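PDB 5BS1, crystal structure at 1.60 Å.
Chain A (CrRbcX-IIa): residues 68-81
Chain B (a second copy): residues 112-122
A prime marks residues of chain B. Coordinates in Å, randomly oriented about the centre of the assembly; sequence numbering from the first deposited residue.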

ATOM      1  N   GLY A  68      -7.392   9.790   1.949  1.00 14.35           N
ATOM      2  CA  GLY A  68      -8.832   9.906   1.680  1.00 14.34           C
ATOM      3  C   GLY A  68      -9.530  11.076   2.343  1.00 14.20           C
ATOM      4  O   GLY A  68     -10.740  11.206   2.271  1.00 13.05           O
ATOM      5  N   ASP A  69      -8.772  11.968   2.964  1.00 13.14           N
ATOM      6  CA  ASP A  69      -9.412  13.014   3.804  1.00 13.30           C
ATOM      7  C   ASP A  69      -9.955  14.205   3.016  1.00 14.49           C
ATOM      8  O   ASP A  69     -10.950  14.778   3.425  1.00 15.02           O
ATOM      9  N   GLU A  70      -9.309  14.554   1.910  1.00 16.92           N
ATOM     10  CA  GLU A  70      -9.858  15.566   0.994  1.00 18.52           C
ATOM     11  C   GLU A  70     -11.195  15.084   0.411  1.00 16.06           C
ATOM     12  O   GLU A  70     -12.178  15.840   0.370  1.00 14.88           O
ATOM     13  N   TRP A  71     -11.200  13.832  -0.016  1.00 15.11           N
ATOM     14  CA  TRP A  71     -12.425  13.166  -0.479  1.00 14.48           C
ATOM     15  C   TRP A  71     -13.500  13.185   0.608  1.00 13.76           C
ATOM     16  O   TRP A  71     -14.647  13.524   0.363  1.00 13.44           O
HETATM   17  N   MSE A  72     -13.116  12.843   1.832  1.00 11.81           N
HETATM   18  CA  MSE A  72     -14.083  12.760   2.916  1.00 12.43           C
HETATM   19  C   MSE A  72     -14.655  14.136   3.233  1.00 11.81           C
HETATM   20  O   MSE A  72     -15.825  14.249   3.530  1.00 12.20           O
ATOM     21  N   ALA A  73     -13.835  15.174   3.190  1.00 12.40           N
ATOM     22  CA  ALA A  73     -14.315  16.520   3.458  1.00 13.22           C
ATOM     23  C   ALA A  73     -15.337  16.943   2.407  1.00 13.23           C
ATOM     24  O   ALA A  73     -16.322  17.571   2.739  1.00 14.13           O
ATOM     25  N   ALA A  74     -15.084  16.536   1.173  1.00 13.50           N
ATOM     26  CA  ALA A  74     -16.032  16.785   0.063  1.00 13.77           C
ATOM     27  C   ALA A  74     -17.345  16.056   0.275  1.00 13.50           C
ATOM     28  O   ALA A  74     -18.423  16.619   0.056  1.00 13.92           O
ATOM     29  N   VAL A  75     -17.282  14.803   0.689  1.00 12.72           N
ATOM     30  CA  VAL A  75     -18.491  14.076   1.009  1.00 12.39           C
ATOM     31  C   VAL A  75     -19.263  14.782   2.135  1.00 13.09           C
ATOM     32  O   VAL A  75     -20.473  14.951   2.055  1.00 13.74           O
HETATM   33  N   MSE A  76     -18.563  15.181   3.189  1.00 13.21           N
HETATM   34  CA  MSE A  76     -19.208  15.820   4.333  1.00 14.77           C
HETATM   35  C   MSE A  76     -19.894  17.110   3.927  1.00 16.00           C
HETATM   36  O   MSE A  76     -20.962  17.396   4.452  1.00 17.23           O
ATOM     37  N   ARG A  77     -19.313  17.862   3.004  1.00 18.06           N
ATOM     38  CA  ARG A  77     -19.960  19.102   2.525  1.00 20.75           C
ATOM     39  C   ARG A  77     -21.284  18.836   1.856  1.00 19.60           C
ATOM     40  O   ARG A  77     -22.194  19.654   1.934  1.00 21.65           O
ATOM     41  N   LYS A  78     -21.406  17.689   1.205  1.00 18.05           N
ATOM     42  CA  LYS A  78     -22.631  17.335   0.481  1.00 18.43           C
ATOM     43  C   LYS A  78     -23.630  16.596   1.341  1.00 16.36           C
ATOM     44  O   LYS A  78     -24.840  16.766   1.201  1.00 17.43           O
ATOM     45  N   ASN A  79     -23.139  15.724   2.211  1.00 14.35           N
ATOM     46  CA  ASN A  79     -23.984  14.806   2.933  1.00 12.73           C
ATOM     47  C   ASN A  79     -23.286  14.408   4.216  1.00 13.00           C
ATOM     48  O   ASN A  79     -22.516  13.451   4.270  1.00 11.90           O
ATOM     49  N   HIS A  80     -23.566  15.169   5.265  1.00 12.11           N
ATOM     50  CA  HIS A  80     -22.910  14.969   6.552  1.00 11.83           C
ATOM     51  C   HIS A  80     -23.188  13.594   7.143  1.00 11.28           C
ATOM     52  O   HIS A  80     -22.283  12.951   7.685  1.00 10.62           O
ATOM     53  N   ALA A  81     -24.423  13.113   7.061  1.00 10.15           N
ATOM     54  CA  ALA A  81     -24.775  11.816   7.631  1.00 10.03           C
ATOM     55  C   ALA A  81     -23.970  10.695   6.946  1.00  9.91           C
ATOM     56  O   ALA A  81     -23.516   9.756   7.589  1.00 10.04           O
TER
ATOM     57  N   GLU B 112      -7.424  10.685  14.197  1.00  8.98           N
ATOM     58  CA  GLU B 112      -7.214  12.142  14.199  1.00  8.58           C
ATOM     59  C   GLU B 112      -7.957  12.804  13.055  1.00  8.31           C
ATOM     60  O   GLU B 112      -8.564  13.881  13.265  1.00  8.40           O
ATOM     61  N   ALA B 113      -7.924  12.227  11.857  1.00  7.96           N
ATOM     62  CA  ALA B 113      -8.643  12.806  10.735  1.00  7.95           C
ATOM     63  C   ALA B 113     -10.149  12.818  10.964  1.00  8.11           C
ATOM     64  O   ALA B 113     -10.818  13.819  10.687  1.00  9.56           O
ATOM     65  N   ASN B 114     -10.680  11.719  11.484  1.00  8.08           N
ATOM     66  CA  ASN B 114     -12.116  11.668  11.786  1.00  8.20           C
ATOM     67  C   ASN B 114     -12.455  12.734  12.808  1.00  8.38           C
ATOM     68  O   ASN B 114     -13.432  13.452  12.621  1.00  9.30           O
ATOM     69  N   THR B 115     -11.651  12.847  13.863  1.00  8.16           N
ATOM     70  CA  THR B 115     -11.929  13.834  14.918  1.00  9.05           C
ATOM     71  C   THR B 115     -11.897  15.241  14.346  1.00  9.67           C
ATOM     72  O   THR B 115     -12.777  16.045  14.670  1.00 10.45           O
ATOM     73  N   ARG B 116     -10.916  15.538  13.501  1.00 10.17           N
ATOM     74  CA  ARG B 116     -10.796  16.879  12.877  1.00 11.78           C
ATOM     75  C   ARG B 116     -12.015  17.207  12.045  1.00 12.20           C
ATOM     76  O   ARG B 116     -12.582  18.282  12.185  1.00 11.07           O
ATOM     77  N   LEU B 117     -12.449  16.263  11.217  1.00 12.06           N
ATOM     78  CA  LEU B 117     -13.579  16.486  10.331  1.00 13.68           C
ATOM     79  C   LEU B 117     -14.866  16.645  11.114  1.00 14.46           C
ATOM     80  O   LEU B 117     -15.687  17.524  10.817  1.00 12.17           O
HETATM   81  N   MSE B 118     -15.054  15.799  12.120  1.00 14.66           N
HETATM   82  CA  MSE B 118     -16.244  15.860  12.950  1.00 16.97           C
HETATM   83  C   MSE B 118     -16.286  17.161  13.711  1.00 17.05           C
HETATM   84  O   MSE B 118     -17.350  17.768  13.803  1.00 17.75           O
ATOM     85  N   ARG B 119     -15.152  17.618  14.227  1.00 15.11           N
ATOM     86  CA  ARG B 119     -15.107  18.887  14.970  1.00 15.43           C
ATOM     87  C   ARG B 119     -15.468  20.035  14.062  1.00 15.87           C
ATOM     88  O   ARG B 119     -16.123  20.994  14.507  1.00 15.90           O
ATOM     89  N   ALA B 120     -15.027  19.969  12.810  1.00 15.36           N
ATOM     90  CA  ALA B 120     -15.215  21.072  11.882  1.00 16.11           C
ATOM     91  C   ALA B 120     -16.680  21.301  11.581  1.00 17.71           C
ATOM     92  O   ALA B 120     -17.093  22.434  11.330  1.00 16.71           O
ATOM     93  N   ALA B 121     -17.459  20.230  11.606  1.00 17.19           N
ATOM     94  CA  ALA B 121     -18.875  20.274  11.242  1.00 20.13           C
ATOM     95  C   ALA B 121     -19.798  20.305  12.445  1.00 22.51           C
ATOM     96  O   ALA B 121     -21.010  20.464  12.292  1.00 24.31           O
ATOM     97  N   ALA B 122     -19.225  20.170  13.631  1.00 24.25           N
ATOM     98  CA  ALA B 122     -19.988  20.014  14.856  1.00 26.37           C
ATOM     99  C   ALA B 122     -20.675  21.304  15.265  1.00 27.87           C
ATOM    100  O   ALA B 122     -20.093  22.384  15.200  1.00 26.63           O
TER

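Two helices run the same way, 28° from parallel, their axes 11.0 Å apart at closest approach, and the contact reads as one branched knob set among two selenomethionines and an alanine. The knob is Leu117′. With chi1 m and chi2 t it points toward chain A and lodges among Met72, Ala73 and Met76: its CD1 lies 3.7 Å from CG of Met72, while its CD2 lies 4.0 Å from CB of Ala73 and 3.9 Å from CE of Met76. Ala73, whose CB points sideways, ends at its methyl and so leaves room there for CD2 of Leu117′, and here the backbones come nearest, CA of Ala73 to CA of Leu117′ being 6.9 Å.

Selenomethionine Met76 answers with a reach of its own. Its t, t, p chain extends across so that CE sits 3.3 Å from the backbone O of Leu117′ and SE 3.8 Å from CB of Ala121′. That small methyl is a bump touched by both SE of Met76 and the ring of His80 (chi1 t), whose CD2 lies 3.7 Å from CB of Ala121′, the methyl lying oblique to the ring. At the other end Asp69, chi1 m, places OD2 3.4 Å from Ala113′ CB; its carboxylate is satisfied elsewhere in the structure.

No direct hydrogen bond crosses. Instead, water 1 bridges His80 NE2, at 2.9 Å, and the O of Met118′, to which it donates, also at 2.9 Å from the water O.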

ATOM      1  CB  ASP A  69      -8.461  13.484   4.891  1.00 13.54           C
ATOM      2  CG  ASP A  69      -8.066  12.366   5.840  1.00 13.92           C
ATOM      3  OD1 ASP A  69      -8.865  11.428   6.052  1.00 13.02           O
ATOM      4  OD2 ASP A  69      -6.971  12.450   6.409  1.00 13.08           O
ATOM      5  CB  GLU A  70      -8.870  15.865  -0.136  1.00 21.28           C
ATOM      6  CG  GLU A  70      -9.320  16.994  -1.057  1.00 25.64           C
ATOM      7  CD  GLU A  70      -8.342  17.337  -2.165  1.00 29.89           C
ATOM      8  OE1 GLU A  70      -7.633  16.452  -2.680  1.00 36.06           O
ATOM      9  OE2 GLU A  70      -8.337  18.515  -2.558  1.00 34.55           O
ATOM     10  CB  TRP A  71     -12.088  11.756  -0.920  1.00 15.68           C
ATOM     11  CG  TRP A  71     -13.217  10.978  -1.556  1.00 15.73           C
ATOM     12  CD1 TRP A  71     -13.561  10.964  -2.874  1.00 17.22           C
ATOM     13  CD2 TRP A  71     -14.076  10.040  -0.912  1.00 15.18           C
ATOM     14  NE1 TRP A  71     -14.642  10.121  -3.090  1.00 17.13           N
ATOM     15  CE2 TRP A  71     -14.961   9.530  -1.897  1.00 15.16           C
ATOM     16  CE3 TRP A  71     -14.216   9.606   0.409  1.00 14.15           C
ATOM     17  CZ2 TRP A  71     -15.938   8.594  -1.606  1.00 14.92           C
ATOM     18  CZ3 TRP A  71     -15.186   8.664   0.695  1.00 14.22           C
ATOM     19  CH2 TRP A  71     -16.031   8.169  -0.300  1.00 13.76           C
HETATM   20  CB  MSE A  72     -13.423  12.139   4.155  1.00 12.54           C
HETATM   21  CG  MSE A  72     -14.447  11.832   5.244  1.00 13.87           C
HETATM   22 SE   MSE A  72     -15.713  10.444   4.699  1.00 15.95          SE
HETATM   23  CE  MSE A  72     -14.449   8.977   4.927  1.00 13.43           C
ATOM     24  CB  ALA A  73     -13.149  17.486   3.452  1.00 14.00           C
ATOM     25  CB  ALA A  74     -15.409  16.407  -1.256  1.00 14.39           C
ATOM     26  CB  VAL A  75     -18.221  12.603   1.404  1.00 12.45           C
ATOM     27  CG1 VAL A  75     -19.497  11.900   1.786  1.00 13.19           C
ATOM     28  CG2 VAL A  75     -17.544  11.845   0.273  1.00 12.31           C
HETATM   29  CB  MSE A  76     -18.224  16.031   5.488  1.00 15.70           C
HETATM   30  CG  MSE A  76     -18.939  16.469   6.785  1.00 16.78           C
HETATM   31 SE   MSE A  76     -17.599  16.419   8.237  1.00 23.10          SE
HETATM   32  CE  MSE A  76     -16.471  17.911   7.646  1.00 21.78           C
ATOM     33  CB  ARG A  77     -19.074  19.879   1.566  1.00 24.12           C
ATOM     34  CG  ARG A  77     -18.151  20.825   2.301  1.00 27.75           C
ATOM     35  CD  ARG A  77     -17.410  21.762   1.396  1.00 30.07           C
ATOM     36  NE  ARG A  77     -16.087  21.202   1.179  1.00 33.58           N
ATOM     37  CZ  ARG A  77     -15.624  20.574   0.105  1.00 33.21           C
ATOM     38  NH1 ARG A  77     -14.374  20.138   0.152  1.00 33.28           N
ATOM     39  NH2 ARG A  77     -16.348  20.400  -0.991  1.00 36.26           N
ATOM     40  CB  LYS A  78     -22.268  16.458  -0.728  1.00 20.19           C
ATOM     41  CG  LYS A  78     -23.448  15.995  -1.564  1.00 25.58           C
ATOM     42  CD  LYS A  78     -24.137  17.202  -2.191  1.00 29.62           C
ATOM     43  CE  LYS A  78     -25.419  16.863  -2.924  1.00 33.88           C
ATOM     44  NZ  LYS A  78     -25.133  16.163  -4.199  1.00 37.08           N
ATOM     45  CB  ASN A  79     -24.308  13.560   2.093  1.00 13.73           C
ATOM     46  CG  ASN A  79     -25.414  12.730   2.692  1.00 13.58           C
ATOM     47  OD1 ASN A  79     -25.532  12.596   3.913  1.00 14.10           O
ATOM     48  ND2 ASN A  79     -26.259  12.166   1.832  1.00 15.72           N
ATOM     49  CB  HIS A  80     -23.391  16.088   7.485  1.00 12.98           C
ATOM     50  CG  HIS A  80     -22.836  16.038   8.866  1.00 13.37           C
ATOM     51  ND1 HIS A  80     -23.538  15.540   9.935  1.00 13.87           N
ATOM     52  CD2 HIS A  80     -21.648  16.463   9.359  1.00 13.55           C
ATOM     53  CE1 HIS A  80     -22.788  15.622  11.024  1.00 13.75           C
ATOM     54  NE2 HIS A  80     -21.650  16.194  10.701  1.00 13.85           N
ATOM     55  CB  ALA A  81     -26.238  11.556   7.491  1.00 10.25           C
TER
ATOM     56  CB  GLU B 112      -5.731  12.491  14.153  1.00  9.36           C
ATOM     57  CG  GLU B 112      -5.024  12.108  15.429  1.00  9.64           C
ATOM     58  CD  GLU B 112      -3.497  12.219  15.405  1.00 11.03           C
ATOM     59  OE1 GLU B 112      -2.883  12.205  14.319  1.00 11.08           O
ATOM     60  OE2 GLU B 112      -2.956  12.263  16.536  1.00 12.65           O
ATOM     61  CB  ALA B 113      -8.323  12.070   9.460  1.00  8.09           C
ATOM     62  CB  ASN B 114     -12.528  10.310  12.304  1.00  8.20           C
ATOM     63  CG  ASN B 114     -12.586   9.239  11.213  1.00  8.13           C
ATOM     64  OD1 ASN B 114     -12.467   9.514  10.028  1.00  8.17           O
ATOM     65  ND2 ASN B 114     -12.912   8.039  11.631  1.00  8.26           N
ATOM     66  CB  THR B 115     -10.954  13.667  16.072  1.00  9.49           C
ATOM     67  OG1 THR B 115     -11.197  12.386  16.665  1.00 10.00           O
ATOM     68  CG2 THR B 115     -11.125  14.779  17.125  1.00 10.14           C
ATOM     69  CB  ARG B 116      -9.526  16.928  12.015  1.00 13.72           C
ATOM     70  CG  ARG B 116      -9.132  18.203  11.283  1.00 17.54           C
ATOM     71  CD  ARG B 116      -7.769  17.989  10.569  1.00 19.56           C
ATOM     72  NE  ARG B 116      -6.737  17.418  11.496  1.00 23.24           N
ATOM     73  CZ  ARG B 116      -6.080  16.234  11.407  1.00 25.48           C
ATOM     74  NH1 ARG B 116      -5.193  15.900  12.364  1.00 26.16           N
ATOM     75  NH2 ARG B 116      -6.245  15.390  10.398  1.00 23.53           N
ATOM     76  CB  LEU B 117     -13.682  15.337   9.316  1.00 15.49           C
ATOM     77  CG  LEU B 117     -12.581  15.352   8.267  1.00 17.51           C
ATOM     78  CD1 LEU B 117     -12.461  14.006   7.546  1.00 19.54           C
ATOM     79  CD2 LEU B 117     -12.812  16.474   7.266  1.00 20.14           C
HETATM   80  CB  MSE B 118     -16.280  14.648  13.851  1.00 19.84           C
HETATM   81  CG  MSE B 118     -16.642  13.465  12.956  1.00 21.78           C
HETATM   82 SE   MSE B 118     -16.465  11.802  14.004  1.00 28.64          SE
HETATM   83  CE  MSE B 118     -16.405  10.416  12.604  1.00 29.69           C
ATOM     84  CB  ARG B 119     -13.724  19.140  15.575  1.00 14.77           C
ATOM     85  CG  ARG B 119     -13.427  18.325  16.796  1.00 16.16           C
ATOM     86  CD  ARG B 119     -12.029  18.588  17.360  1.00 16.95           C
ATOM     87  NE  ARG B 119     -11.867  17.888  18.645  1.00 17.29           N
ATOM     88  CZ  ARG B 119     -10.737  17.431  19.193  1.00 19.00           C
ATOM     89  NH1 ARG B 119      -9.560  17.512  18.573  1.00 20.04           N
ATOM     90  NH2 ARG B 119     -10.801  16.825  20.378  1.00 20.79           N
ATOM     91  CB  ALA B 120     -14.415  20.824  10.605  1.00 15.99           C
ATOM     92  CB  ALA B 121     -19.202  19.073  10.371  1.00 20.56           C
ATOM     93  CB  ALA B 122     -19.077  19.580  15.993  1.00 28.61           C
TER
HETATM   94  O   HOH W   1     -19.784  16.503  12.907  1.00 22.64           O